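Local coordinates for outer membrane protein OMP121 (Bacteroides thetaiotaomicron, PDB 5FQ8) that probably imports a nutrient across the outer membrane as a calcium-binding TonB-dependent receptor, a beta-barrel closed by an N-terminal plug domain, at residues 191-196 with 945-950; 417-422 with 442-447; 559-564 with 592-597; 813-818 with 912-917. All blocks are in the same frame, centred on the assembly; numbering follows the deposited sequence.

Contact 1 of 4, residues 191-196 with 945-950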
loop_
_atom_site.group_PDB
_atom_site.type_symbol
_atom_site.label_atom_id
_atom_site.label_comp_id
_atom_site.label_asym_id
_atom_site.label_seq_id
_atom_site.Cartn_x
_atom_site.Cartn_y
_atom_site.Cartn_z
ATOM N N LEU B 191 6.742 -22.608 -31.859
ATOM C CA LEU B 191 7.883 -22.200 -31.071
ATOM C C LEU B 191 9.010 -21.837 -32.015
ATOM O O LEU B 191 8.998 -22.238 -33.180
ATOM C CB LEU B 191 8.330 -23.324 -30.132
ATOM C CG LEU B 191 7.339 -23.727 -29.044
ATOM C CD1 LEU B 191 7.784 -24.998 -28.372
ATOM C CD2 LEU B 191 7.199 -22.626 -28.031
ATOM N N PRO B 192 9.986 -21.057 -31.570
ATOM C CA PRO B 192 11.069 -20.684 -32.477
ATOM C C PRO B 192 11.853 -21.906 -32.909
ATOM O O PRO B 192 12.035 -22.857 -32.150
ATOM C CB PRO B 192 11.912 -19.731 -31.632
ATOM C CG PRO B 192 10.973 -19.205 -30.632
ATOM C CD PRO B 192 10.111 -20.353 -30.286
ATOM N N GLU B 193 12.298 -21.890 -34.149
ATOM C CA GLU B 193 13.101 -22.993 -34.636
ATOM C C GLU B 193 14.507 -22.859 -34.087
ATOM O O GLU B 193 15.142 -21.815 -34.226
ATOM C CB GLU B 193 13.112 -23.019 -36.156
ATOM C CG GLU B 193 13.940 -24.131 -36.728
ATOM C CD GLU B 193 13.998 -24.086 -38.212
ATOM O OE1 GLU B 193 13.410 -23.164 -38.794
ATOM O OE2 GLU B 193 14.635 -24.974 -38.792
ATOM N N PHE B 194 14.985 -23.920 -33.471
ATOM C CA PHE B 194 16.214 -23.900 -32.706
ATOM C C PHE B 194 17.349 -24.544 -33.467
ATOM O O PHE B 194 17.144 -25.342 -34.373
ATOM C CB PHE B 194 16.037 -24.641 -31.386
ATOM C CG PHE B 194 15.002 -24.052 -30.516
ATOM C CD1 PHE B 194 15.170 -22.784 -30.002
ATOM C CD2 PHE B 194 13.858 -24.754 -30.209
ATOM C CE1 PHE B 194 14.216 -22.226 -29.205
ATOM C CE2 PHE B 194 12.908 -24.203 -29.397
ATOM C CZ PHE B 194 13.080 -22.936 -28.898
ATOM N N GLN B 195 18.554 -24.189 -33.065
ATOM C CA GLN B 195 19.751 -24.891 -33.467
ATOM C C GLN B 195 19.955 -26.053 -32.509
ATOM O O GLN B 195 19.768 -25.904 -31.311
ATOM C CB GLN B 195 20.936 -23.929 -33.441
ATOM C CG GLN B 195 22.241 -24.550 -33.015
ATOM C CD GLN B 195 22.504 -24.401 -31.548
ATOM O OE1 GLN B 195 23.079 -25.277 -30.934
ATOM N NE2 GLN B 195 22.087 -23.289 -30.978
ATOM N N ASN B 196 20.300 -27.207 -33.022
ATOM C CA ASN B 196 20.622 -28.349 -32.171
ATOM C C ASN B 196 22.048 -28.823 -32.411
ATOM O O ASN B 196 22.348 -30.004 -32.260
ATOM C CB ASN B 196 19.642 -29.514 -32.363
ATOM C CG ASN B 196 18.237 -29.201 -31.853
ATOM O OD1 ASN B 196 18.000 -29.135 -30.648
ATOM N ND2 ASN B 196 17.297 -29.058 -32.767
ATOM N N SER B 945 11.862 -15.619 -43.501
ATOM C CA SER B 945 12.714 -14.871 -42.595
ATOM C C SER B 945 12.230 -14.898 -41.159
ATOM O O SER B 945 12.975 -14.512 -40.255
ATOM C CB SER B 945 12.788 -13.435 -43.058
ATOM O OG SER B 945 11.494 -12.885 -43.089
ATOM N N ASN B 946 11.007 -15.306 -40.925
ATOM C CA ASN B 946 10.435 -15.336 -39.592
ATOM C C ASN B 946 10.240 -16.796 -39.240
ATOM O O ASN B 946 9.307 -17.438 -39.716
ATOM C CB ASN B 946 9.132 -14.556 -39.559
ATOM C CG ASN B 946 8.339 -14.790 -38.309
ATOM O OD1 ASN B 946 8.748 -15.507 -37.411
ATOM N ND2 ASN B 946 7.182 -14.171 -38.244
ATOM N N THR B 947 11.122 -17.321 -38.415
ATOM C CA THR B 947 10.961 -18.658 -37.884
ATOM C C THR B 947 10.732 -18.615 -36.391
ATOM O O THR B 947 11.107 -19.545 -35.679
ATOM C CB THR B 947 12.181 -19.512 -38.184
ATOM O OG1 THR B 947 13.325 -18.863 -37.641
ATOM C CG2 THR B 947 12.366 -19.680 -39.665
ATOM N N PHE B 948 10.138 -17.534 -35.904
ATOM C CA PHE B 948 10.156 -17.283 -34.475
ATOM C C PHE B 948 8.777 -17.207 -33.848
ATOM O O PHE B 948 8.534 -17.883 -32.850
ATOM C CB PHE B 948 10.950 -15.998 -34.190
ATOM C CG PHE B 948 12.246 -15.934 -34.914
ATOM C CD1 PHE B 948 13.241 -16.848 -34.654
ATOM C CD2 PHE B 948 12.457 -14.983 -35.874
ATOM C CE1 PHE B 948 14.413 -16.804 -35.331
ATOM C CE2 PHE B 948 13.621 -14.941 -36.554
ATOM C CZ PHE B 948 14.610 -15.847 -36.280
ATOM N N ILE B 949 7.867 -16.403 -34.386
ATOM C CA ILE B 949 6.618 -16.120 -33.700
ATOM C C ILE B 949 5.412 -16.259 -34.613
ATOM O O ILE B 949 5.502 -16.117 -35.834
ATOM C CB ILE B 949 6.609 -14.703 -33.119
ATOM C CG1 ILE B 949 6.779 -13.696 -34.243
ATOM C CG2 ILE B 949 7.677 -14.543 -32.109
ATOM C CD1 ILE B 949 6.385 -12.308 -33.855
ATOM N N ASP B 950 4.270 -16.518 -33.998
ATOM C CA ASP B 950 2.997 -16.247 -34.636
ATOM C C ASP B 950 2.802 -14.754 -34.477
ATOM O O ASP B 950 2.612 -14.279 -33.359
ATOM C CB ASP B 950 1.866 -17.055 -33.999
ATOM C CG ASP B 950 0.481 -16.538 -34.356
ATOM O OD1 ASP B 950 0.334 -15.606 -35.157
ATOM O OD2 ASP B 950 -0.490 -17.083 -33.819
#
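Glu193 and Thr947 cross obliquely, the extended acid passing over the methyl branch of the threonine, with Glu193 OE1 3.7 Å from Thr947 CG2. Glu193 holds CG anti to its own backbone N (chi1 179°), so the extended chain brings OE1 alongside the threonine methyl, and OE1 is hydrogen-bonded to a polar side chain on the chain of another protein. Thr947 has its methyl beside the backbone N, while OG1 sits between N and the carbonyl carbon and lies above the rim of the neighbouring Phe948 ring. Phe948 turns its CB away from the 191-196 segment and offers Pro192 a ring edge: Pro192 CB lies near the ring plane, 4.4 Å from Phe948 CD1. Pro192 CG also rests 3.6 Å from Phe948 O. Between these two pairs the backbones join through one nearly straight bond, Glu193 N to Thr947 O, 3.0 Å long and running almost along the C=O axis; Pro192 CA adds a CA-H...O contact to the same oxygen. The bend of 945-950 is closed by Asn946, whose OD1 accepts from Phe948 N (2.9 Å) and Ile949 N (3.3 Å). Helix 832-839 packs on Pro192 and Phe948. Asn946 to Ile949 thus form an Asx turn extended to an Asx motif, set among the long loops that, as in other TonB-dependent receptors, probably crown the extracellular mouth of the barrel.

Contact 2 of 4, residues 417-422 with 442-447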
loop_
_atom_site.group_PDB
_atom_site.type_symbol
_atom_site.label_atom_id
_atom_site.label_comp_id
_atom_site.label_asym_id
_atom_site.label_seq_id
_atom_site.Cartn_x
_atom_site.Cartn_y
_atom_site.Cartn_z
ATOM N N LYS B 417 5.030 -11.683 -5.393
ATOM C CA LYS B 417 6.221 -12.469 -5.655
ATOM C C LYS B 417 7.008 -12.627 -4.365
ATOM O O LYS B 417 7.011 -11.720 -3.528
ATOM C CB LYS B 417 7.093 -11.816 -6.728
ATOM C CG LYS B 417 7.563 -10.418 -6.454
ATOM C CD LYS B 417 8.024 -9.795 -7.745
ATOM C CE LYS B 417 8.892 -8.583 -7.524
ATOM N NZ LYS B 417 10.203 -8.952 -6.917
ATOM N N PRO B 418 7.701 -13.750 -4.187
ATOM C CA PRO B 418 8.295 -14.055 -2.887
ATOM C C PRO B 418 9.524 -13.219 -2.596
ATOM O O PRO B 418 10.130 -12.600 -3.469
ATOM C CB PRO B 418 8.678 -15.532 -3.005
ATOM C CG PRO B 418 8.082 -16.017 -4.251
ATOM C CD PRO B 418 7.926 -14.839 -5.140
ATOM N N ASN B 419 9.890 -13.224 -1.320
ATOM C CA ASN B 419 11.160 -12.687 -0.860
ATOM C C ASN B 419 12.214 -13.721 -1.198
ATOM O O ASN B 419 12.640 -14.516 -0.359
ATOM C CB ASN B 419 11.118 -12.406 0.630
ATOM C CG ASN B 419 12.286 -11.598 1.095
ATOM O OD1 ASN B 419 13.424 -11.892 0.777
ATOM N ND2 ASN B 419 12.006 -10.553 1.833
ATOM N N LEU B 420 12.628 -13.707 -2.463
ATOM C CA LEU B 420 13.634 -14.652 -2.921
ATOM C C LEU B 420 14.950 -14.476 -2.173
ATOM O O LEU B 420 15.655 -15.459 -1.906
ATOM C CB LEU B 420 13.839 -14.488 -4.420
ATOM C CG LEU B 420 12.632 -14.755 -5.315
ATOM C CD1 LEU B 420 12.953 -14.315 -6.697
ATOM C CD2 LEU B 420 12.276 -16.220 -5.316
ATOM N N TYR B 421 15.287 -13.238 -1.803
ATOM C CA TYR B 421 16.532 -13.001 -1.081
ATOM C C TYR B 421 16.524 -13.699 0.270
ATOM O O TYR B 421 17.466 -14.417 0.615
ATOM C CB TYR B 421 16.774 -11.505 -0.908
ATOM C CG TYR B 421 18.123 -11.177 -0.313
ATOM C CD1 TYR B 421 19.234 -11.053 -1.116
ATOM C CD2 TYR B 421 18.285 -11.009 1.046
ATOM C CE1 TYR B 421 20.459 -10.762 -0.598
ATOM C CE2 TYR B 421 19.517 -10.723 1.578
ATOM C CZ TYR B 421 20.602 -10.601 0.745
ATOM O OH TYR B 421 21.843 -10.304 1.251
ATOM N N ALA B 422 15.464 -13.501 1.050
ATOM C CA ALA B 422 15.418 -14.095 2.376
ATOM C C ALA B 422 15.500 -15.607 2.317
ATOM O O ALA B 422 16.156 -16.234 3.152
ATOM C CB ALA B 422 14.142 -13.679 3.088
ATOM N N GLY B 442 17.546 -7.165 -5.790
ATOM C CA GLY B 442 17.079 -7.236 -4.427
ATOM C C GLY B 442 15.646 -7.692 -4.502
ATOM O O GLY B 442 14.714 -6.908 -4.464
ATOM N N GLU B 443 15.477 -8.987 -4.672
ATOM C CA GLU B 443 14.151 -9.567 -4.799
ATOM C C GLU B 443 13.698 -9.900 -3.390
ATOM O O GLU B 443 13.931 -10.989 -2.872
ATOM C CB GLU B 443 14.184 -10.781 -5.719
ATOM C CG GLU B 443 14.418 -10.455 -7.171
ATOM C CD GLU B 443 13.239 -9.788 -7.823
ATOM O OE1 GLU B 443 12.114 -10.039 -7.374
ATOM O OE2 GLU B 443 13.435 -9.002 -8.769
ATOM N N THR B 444 13.061 -8.928 -2.746
ATOM C CA THR B 444 12.703 -9.033 -1.340
ATOM C C THR B 444 11.216 -9.229 -1.133
ATOM O O THR B 444 10.728 -9.082 -0.013
ATOM C CB THR B 444 13.176 -7.795 -0.578
ATOM O OG1 THR B 444 12.811 -6.617 -1.294
ATOM C CG2 THR B 444 14.659 -7.816 -0.412
ATOM N N GLY B 445 10.495 -9.563 -2.179
ATOM C CA GLY B 445 9.064 -9.742 -2.092
ATOM C C GLY B 445 8.302 -8.476 -2.402
ATOM O O GLY B 445 8.792 -7.365 -2.255
ATOM N N GLN B 446 7.066 -8.655 -2.834
ATOM C CA GLN B 446 6.200 -7.533 -3.138
ATOM C C GLN B 446 4.788 -8.064 -3.252
ATOM O O GLN B 446 4.583 -9.206 -3.651
ATOM C CB GLN B 446 6.630 -6.849 -4.425
ATOM C CG GLN B 446 5.780 -5.698 -4.820
ATOM C CD GLN B 446 6.174 -5.160 -6.161
ATOM O OE1 GLN B 446 6.766 -5.867 -6.966
ATOM N NE2 GLN B 446 5.875 -3.899 -6.404
ATOM N N TYR B 447 3.826 -7.242 -2.868
ATOM C CA TYR B 447 2.427 -7.626 -2.949
ATOM C C TYR B 447 1.594 -6.378 -3.132
ATOM O O TYR B 447 1.680 -5.458 -2.322
ATOM C CB TYR B 447 1.984 -8.372 -1.706
ATOM C CG TYR B 447 0.505 -8.616 -1.699
ATOM C CD1 TYR B 447 -0.042 -9.612 -2.474
ATOM C CD2 TYR B 447 -0.351 -7.839 -0.935
ATOM C CE1 TYR B 447 -1.391 -9.843 -2.479
ATOM C CE2 TYR B 447 -1.711 -8.062 -0.938
ATOM C CZ TYR B 447 -2.226 -9.066 -1.717
ATOM O OH TYR B 447 -3.579 -9.314 -1.746
HETATM O O HOH W 1 10.910 -10.694 -5.304
#
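Backbone hydrogen bonds come first. Lys417 and Gln446 form an antiparallel hydrogen-bonded pair, Lys417 N to Gln446 O and Gln446 N to Lys417 O, each 3.1 Å. Where the chains leave this pairing, Tyr421 N reaches Glu443 O at 2.8 Å, almost along the C=O axis, so the first turn of helix 420-424 is tied back to the returning chain. Gly445 presses its CA toward Lys417 O and Pro418 O in CA-H...O contacts; a CB there would crowd Asn419 N and, at these backbone angles, jam against the carbonyl of Thr444.

Among side-chain hydrogen bonds, the capping bond belongs to Asn419, the N-cap residue. With CG anti to the backbone N (chi1 -168°), OD1 accepts from Ala422 N at 2.6 Å, the donor lying above the amide plane, while ND2 is hydrogen-bonded to Leu497 O. An alanine here, without OD1 and ND2, would probably make the first helical turn less stable and its seat against Leu497 less well fixed. Gln446 NE2 is hydrogen-bonded to Glu493. Strand, capped helix and return belong to the long connection between antiparallel barrel neighbours 398-417 and 446-469, probably an extracellular loop.

Charge pairing follows: Lys417 crosses Glu443 at about a right angle and bends at its last torsion to bring NZ to OE1 as a salt bridge, though the modelled atoms are too close for exact placement. A water accepts from Lys417 NZ and donates to Pro418 O (2.8 Å).

Apolar packing is slight: Leu420 lies alongside the stem of Glu443, both pointing the same way, Leu420 CD1 3.9 Å from Glu443 CB.

Contact 3 of 4, residues 559-564 with 592-597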
loop_
_atom_site.group_PDB
_atom_site.type_symbol
_atom_site.label_atom_id
_atom_site.label_comp_id
_atom_site.label_asym_id
_atom_site.label_seq_id
_atom_site.Cartn_x
_atom_site.Cartn_y
_atom_site.Cartn_z
ATOM N N PHE B 559 -19.431 21.266 -30.435
ATOM C CA PHE B 559 -19.052 20.956 -31.807
ATOM C C PHE B 559 -20.221 20.344 -32.562
ATOM O O PHE B 559 -21.000 19.571 -32.008
ATOM C CB PHE B 559 -17.836 20.026 -31.881
ATOM C CG PHE B 559 -17.953 18.776 -31.056
ATOM C CD1 PHE B 559 -17.582 18.771 -29.739
ATOM C CD2 PHE B 559 -18.375 17.594 -31.621
ATOM C CE1 PHE B 559 -17.657 17.634 -29.001
ATOM C CE2 PHE B 559 -18.450 16.455 -30.887
ATOM C CZ PHE B 559 -18.093 16.471 -29.580
ATOM N N PHE B 560 -20.326 20.697 -33.838
ATOM C CA PHE B 560 -21.407 20.261 -34.704
ATOM C C PHE B 560 -20.839 19.486 -35.879
ATOM O O PHE B 560 -19.852 19.904 -36.480
ATOM C CB PHE B 560 -22.195 21.462 -35.200
ATOM C CG PHE B 560 -23.096 21.171 -36.359
ATOM C CD1 PHE B 560 -24.390 20.748 -36.155
ATOM C CD2 PHE B 560 -22.660 21.352 -37.654
ATOM C CE1 PHE B 560 -25.207 20.495 -37.208
ATOM C CE2 PHE B 560 -23.478 21.101 -38.711
ATOM C CZ PHE B 560 -24.752 20.675 -38.491
ATOM N N TYR B 561 -21.476 18.374 -36.224
ATOM C CA TYR B 561 -21.028 17.583 -37.365
ATOM C C TYR B 561 -22.185 17.014 -38.181
ATOM O O TYR B 561 -23.008 16.254 -37.661
ATOM C CB TYR B 561 -20.110 16.445 -36.918
ATOM C CG TYR B 561 -20.531 15.683 -35.683
ATOM C CD1 TYR B 561 -20.375 16.228 -34.425
ATOM C CD2 TYR B 561 -21.037 14.401 -35.770
ATOM C CE1 TYR B 561 -20.732 15.547 -33.301
ATOM C CE2 TYR B 561 -21.391 13.706 -34.638
ATOM C CZ TYR B 561 -21.228 14.295 -33.404
ATOM O OH TYR B 561 -21.563 13.644 -32.255
ATOM N N PRO B 562 -22.268 17.345 -39.463
ATOM C CA PRO B 562 -23.353 16.826 -40.293
ATOM C C PRO B 562 -22.913 15.704 -41.200
ATOM O O PRO B 562 -21.735 15.350 -41.250
ATOM C CB PRO B 562 -23.763 18.048 -41.108
ATOM C CG PRO B 562 -22.501 18.879 -41.206
ATOM C CD PRO B 562 -21.519 18.390 -40.171
ATOM N N GLY B 563 -23.866 15.150 -41.939
ATOM C CA GLY B 563 -23.576 14.088 -42.882
ATOM C C GLY B 563 -24.694 13.909 -43.884
ATOM O O GLY B 563 -25.815 14.378 -43.686
ATOM N N ILE B 564 -24.374 13.217 -44.968
ATOM C CA ILE B 564 -25.353 12.908 -46.001
ATOM C C ILE B 564 -24.957 11.590 -46.646
ATOM O O ILE B 564 -23.779 11.345 -46.903
ATOM C CB ILE B 564 -25.448 14.055 -47.027
ATOM C CG1 ILE B 564 -26.566 13.791 -48.024
ATOM C CG2 ILE B 564 -24.131 14.256 -47.738
ATOM C CD1 ILE B 564 -26.792 14.911 -49.014
ATOM N N GLY B 592 -19.622 13.032 -44.916
ATOM C CA GLY B 592 -20.074 13.569 -43.644
ATOM C C GLY B 592 -18.934 13.681 -42.659
ATOM O O GLY B 592 -17.793 13.316 -42.946
ATOM N N LYS B 593 -19.271 14.188 -41.478
ATOM C CA LYS B 593 -18.296 14.447 -40.432
ATOM C C LYS B 593 -18.751 13.849 -39.111
ATOM O O LYS B 593 -19.946 13.747 -38.834
ATOM C CB LYS B 593 -18.054 15.948 -40.262
ATOM C CG LYS B 593 -17.329 16.587 -41.430
ATOM C CD LYS B 593 -17.874 17.961 -41.746
ATOM C CE LYS B 593 -17.328 19.001 -40.800
ATOM N NZ LYS B 593 -16.222 19.761 -41.429
ATOM N N THR B 594 -17.779 13.444 -38.300
ATOM C CA THR B 594 -18.014 13.066 -36.914
ATOM C C THR B 594 -17.057 13.843 -36.026
ATOM O O THR B 594 -15.837 13.712 -36.163
ATOM C CB THR B 594 -17.829 11.570 -36.688
ATOM O OG1 THR B 594 -18.761 10.840 -37.488
ATOM C CG2 THR B 594 -18.073 11.252 -35.241
ATOM N N GLY B 595 -17.609 14.640 -35.118
ATOM C CA GLY B 595 -16.797 15.364 -34.166
ATOM C C GLY B 595 -16.310 14.494 -33.022
ATOM O O GLY B 595 -16.765 13.376 -32.815
ATOM N N ASN B 596 -15.366 15.034 -32.258
ATOM C CA ASN B 596 -14.803 14.304 -31.137
ATOM C C ASN B 596 -14.200 15.284 -30.147
ATOM O O ASN B 596 -13.782 16.381 -30.514
ATOM C CB ASN B 596 -13.740 13.320 -31.604
ATOM C CG ASN B 596 -13.401 12.301 -30.569
ATOM O OD1 ASN B 596 -14.190 12.000 -29.698
ATOM N ND2 ASN B 596 -12.218 11.745 -30.670
ATOM N N ASP B 597 -14.160 14.869 -28.897
ATOM C CA ASP B 597 -13.558 15.644 -27.833
ATOM C C ASP B 597 -12.234 15.010 -27.434
ATOM O O ASP B 597 -11.706 14.140 -28.120
ATOM C CB ASP B 597 -14.523 15.752 -26.652
ATOM C CG ASP B 597 -15.061 14.408 -26.198
ATOM O OD1 ASP B 597 -14.378 13.381 -26.355
ATOM O OD2 ASP B 597 -16.183 14.377 -25.672
#
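Tyr561, its CG in the crowded position between backbone N and carbonyl carbon (chi1 43°), lays one ring face against the backbone of Gly595: the glycine CA stands 4.1 Å from the ring centroid, 27° off the normal, a CH-pi contact, and Gly595 N lies over the rim of that face. The ring edge meets Lys593 O, and Tyr561 CE2 is 4.2 Å from Thr594 CG2. Two residues earlier, the Phe559 ring carries Asn596 C over a face, with Phe559 CE2 3.6 Å from Gly595 C. A side chain on Gly595 would run into both rings. At the other end, Pro562 and Lys593 lie side by side, CD to CD 4.0 Å, and Lys593 N bonds to Pro562 O at 2.7 Å, nearly along the C=O axis. Gly563 and Gly592 follow as a non-hydrogen-bonded pair, their CA atoms 3.6 Å apart. These are neighbouring antiparallel strands of the transmembrane barrel, their segment axes at 150°, and the two rings wedge in where no backbone bonds link 559-561 to 594-597.

In the second shell, Asp547 on strand 538-549 is hydrogen-bonded to Tyr561 OH. An alanine here, in place of Tyr561 and lacking ring and hydroxyl, would probably leave the 594-595 backbone less well packed and the link to strand 538-549 weaker. Thr594, pointing away from 559-564, bonds through OG1 to Ala147 O, so strand 582-596 also touches the plug domain. Asp597 is held by a salt bridge to Arg521 and by Ser549.

Contact 4 of 4, residues 813-818 with 912-917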
loop_
_atom_site.group_PDB
_atom_site.type_symbol
_atom_site.label_atom_id
_atom_site.label_comp_id
_atom_site.label_asym_id
_atom_site.label_seq_id
_atom_site.Cartn_x
_atom_site.Cartn_y
_atom_site.Cartn_z
ATOM N N LYS B 813 -26.752 -32.494 -46.678
ATOM C CA LYS B 813 -27.823 -32.991 -45.823
ATOM C C LYS B 813 -27.688 -32.404 -44.431
ATOM O O LYS B 813 -28.029 -31.240 -44.208
ATOM C CB LYS B 813 -27.825 -34.522 -45.750
ATOM C CG LYS B 813 -28.470 -35.221 -46.915
ATOM C CD LYS B 813 -28.018 -36.669 -46.987
ATOM C CE LYS B 813 -29.025 -37.571 -47.712
ATOM N NZ LYS B 813 -29.127 -37.292 -49.163
ATOM N N GLY B 814 -27.187 -33.198 -43.496
ATOM C CA GLY B 814 -27.061 -32.726 -42.134
ATOM C C GLY B 814 -25.675 -32.245 -41.769
ATOM O O GLY B 814 -25.500 -31.635 -40.718
ATOM N N ILE B 815 -24.700 -32.497 -42.606
ATOM C CA ILE B 815 -23.310 -32.190 -42.308
ATOM C C ILE B 815 -22.971 -30.799 -42.818
ATOM O O ILE B 815 -23.501 -30.350 -43.835
ATOM C CB ILE B 815 -22.390 -33.260 -42.918
ATOM C CG1 ILE B 815 -22.704 -34.609 -42.306
ATOM C CG2 ILE B 815 -20.934 -32.945 -42.684
ATOM C CD1 ILE B 815 -23.324 -35.529 -43.257
ATOM N N SER B 816 -22.127 -30.093 -42.070
ATOM C CA SER B 816 -21.613 -28.788 -42.462
ATOM C C SER B 816 -20.096 -28.804 -42.367
ATOM O O SER B 816 -19.522 -29.555 -41.581
ATOM C CB SER B 816 -22.176 -27.680 -41.585
ATOM O OG SER B 816 -23.388 -28.090 -40.985
ATOM N N LEU B 817 -19.442 -28.007 -43.198
ATOM C CA LEU B 817 -18.006 -27.819 -43.072
ATOM C C LEU B 817 -17.651 -26.393 -43.430
ATOM O O LEU B 817 -18.161 -25.844 -44.404
ATOM C CB LEU B 817 -17.219 -28.773 -43.952
ATOM C CG LEU B 817 -15.735 -28.794 -43.647
ATOM C CD1 LEU B 817 -15.566 -29.183 -42.228
ATOM C CD2 LEU B 817 -15.077 -29.806 -44.510
ATOM N N GLY B 818 -16.785 -25.800 -42.627
ATOM C CA GLY B 818 -16.342 -24.443 -42.858
ATOM C C GLY B 818 -14.849 -24.330 -42.690
ATOM O O GLY B 818 -14.279 -24.862 -41.740
ATOM N N LEU B 912 -16.723 -28.544 -38.190
ATOM C CA LEU B 912 -17.439 -29.690 -38.739
ATOM C C LEU B 912 -18.696 -29.912 -37.910
ATOM O O LEU B 912 -18.619 -30.349 -36.760
ATOM C CB LEU B 912 -16.559 -30.936 -38.745
ATOM C CG LEU B 912 -17.229 -32.216 -39.236
ATOM C CD1 LEU B 912 -17.768 -31.968 -40.593
ATOM C CD2 LEU B 912 -16.294 -33.388 -39.278
ATOM N N GLY B 913 -19.847 -29.630 -38.491
ATOM C CA GLY B 913 -21.115 -29.727 -37.782
ATOM C C GLY B 913 -21.981 -30.855 -38.305
ATOM O O GLY B 913 -22.073 -31.066 -39.515
ATOM N N TRP B 914 -22.617 -31.577 -37.383
ATOM C CA TRP B 914 -23.583 -32.618 -37.730
ATOM C C TRP B 914 -24.919 -32.371 -37.035
ATOM O O TRP B 914 -25.091 -32.719 -35.869
ATOM C CB TRP B 914 -23.062 -33.999 -37.378
ATOM C CG TRP B 914 -24.025 -35.057 -37.763
ATOM C CD1 TRP B 914 -25.029 -34.949 -38.665
ATOM C CD2 TRP B 914 -24.091 -36.386 -37.246
ATOM N NE1 TRP B 914 -25.718 -36.124 -38.750
ATOM C CE2 TRP B 914 -25.158 -37.028 -37.889
ATOM C CE3 TRP B 914 -23.349 -37.095 -36.301
ATOM C CZ2 TRP B 914 -25.504 -38.346 -37.624
ATOM C CZ3 TRP B 914 -23.696 -38.406 -36.035
ATOM C CH2 TRP B 914 -24.761 -39.016 -36.694
ATOM N N ASP B 915 -25.873 -31.806 -37.765
ATOM C CA ASP B 915 -27.247 -31.688 -37.292
ATOM C C ASP B 915 -27.943 -33.042 -37.431
ATOM O O ASP B 915 -28.066 -33.558 -38.542
ATOM C CB ASP B 915 -27.972 -30.622 -38.109
ATOM C CG ASP B 915 -28.671 -29.604 -37.256
ATOM O OD1 ASP B 915 -29.329 -29.998 -36.269
ATOM O OD2 ASP B 915 -28.562 -28.402 -37.587
ATOM N N LEU B 916 -28.399 -33.622 -36.323
ATOM C CA LEU B 916 -29.020 -34.945 -36.389
ATOM C C LEU B 916 -30.382 -34.871 -37.080
ATOM O O LEU B 916 -31.127 -33.910 -36.889
ATOM C CB LEU B 916 -29.196 -35.549 -34.999
ATOM C CG LEU B 916 -27.975 -35.860 -34.138
ATOM C CD1 LEU B 916 -28.372 -36.836 -33.078
ATOM C CD2 LEU B 916 -26.856 -36.423 -34.959
ATOM N N PRO B 917 -30.737 -35.883 -37.866
ATOM C CA PRO B 917 -32.038 -35.892 -38.540
ATOM C C PRO B 917 -33.198 -35.875 -37.561
ATOM O O PRO B 917 -33.250 -36.671 -36.620
ATOM C CB PRO B 917 -32.003 -37.205 -39.321
ATOM C CG PRO B 917 -31.068 -38.070 -38.525
ATOM C CD PRO B 917 -29.993 -37.128 -38.105
#
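The indole of Trp914 carries Leu916, two residues on, over one face, CD2 lying over the ring centre 3.4 Å above the plane. At its edge, in the ring plane, sits Gly814 O, 3.9 Å from Trp914 CD1, while Ile815 CG1 approaches the same carbon obliquely at 4.3 Å. Trp914 lies on the face of the strands that also bears Ile815, Leu817 and Leu912, its CG anti to the backbone N (chi1 -178°). There Leu912 reaches across with its CD1 branch, 3.9 Å from Ile815 CG2 and equally 3.9 Å from Leu817 CD1. It lies alongside Ile815, pointing the same way, but crosses Leu817 obliquely. A bound detergent molecule (C8E) lies about 5 Å from the Leu912 side chain, consistent with a lipid-facing outer wall of the transmembrane beta-barrel. Strands 815-818 and 912-915 are antiparallel neighbours in that wall, their axes at 162°.

On the reverse face Ser816 is paired with Gly913, whose lack of a side chain leaves only backbone beside the serine. This pair is hydrogen-bonded: Ser816 N gives to Gly913 O at 2.7 Å, in the carbonyl plane, and Gly913 N returns to Ser816 O at 3.1 Å from well above the plane of the Ser816 carbonyl. Asp915 N to Gly814 O carries the pairing on to the tight turn where strand 815-825 begins. Lys813, in that turn, makes a salt bridge to Asp715.

Overall arrangement
From the N terminus, the chain passes through the plug into strand 177-188 and then 191-196, whose partner comes only near the C-terminal end; contact 1 therefore closes a loop around nearly the whole barrel and joins the loops after its first and next-to-last long strands. The other three are nested within it and follow in series. Contact 2 closes a short excursion between strands 398-417 and 446-469. Contact 3 then pairs strands 558-569 and 582-596, its centre about 54 Å from that of contact 2 and across the chain's centre from it. Contact 4 finally joins strands 815-825 and 899-915, enclosing helices 832-839 and 880-889. None of the four touches another.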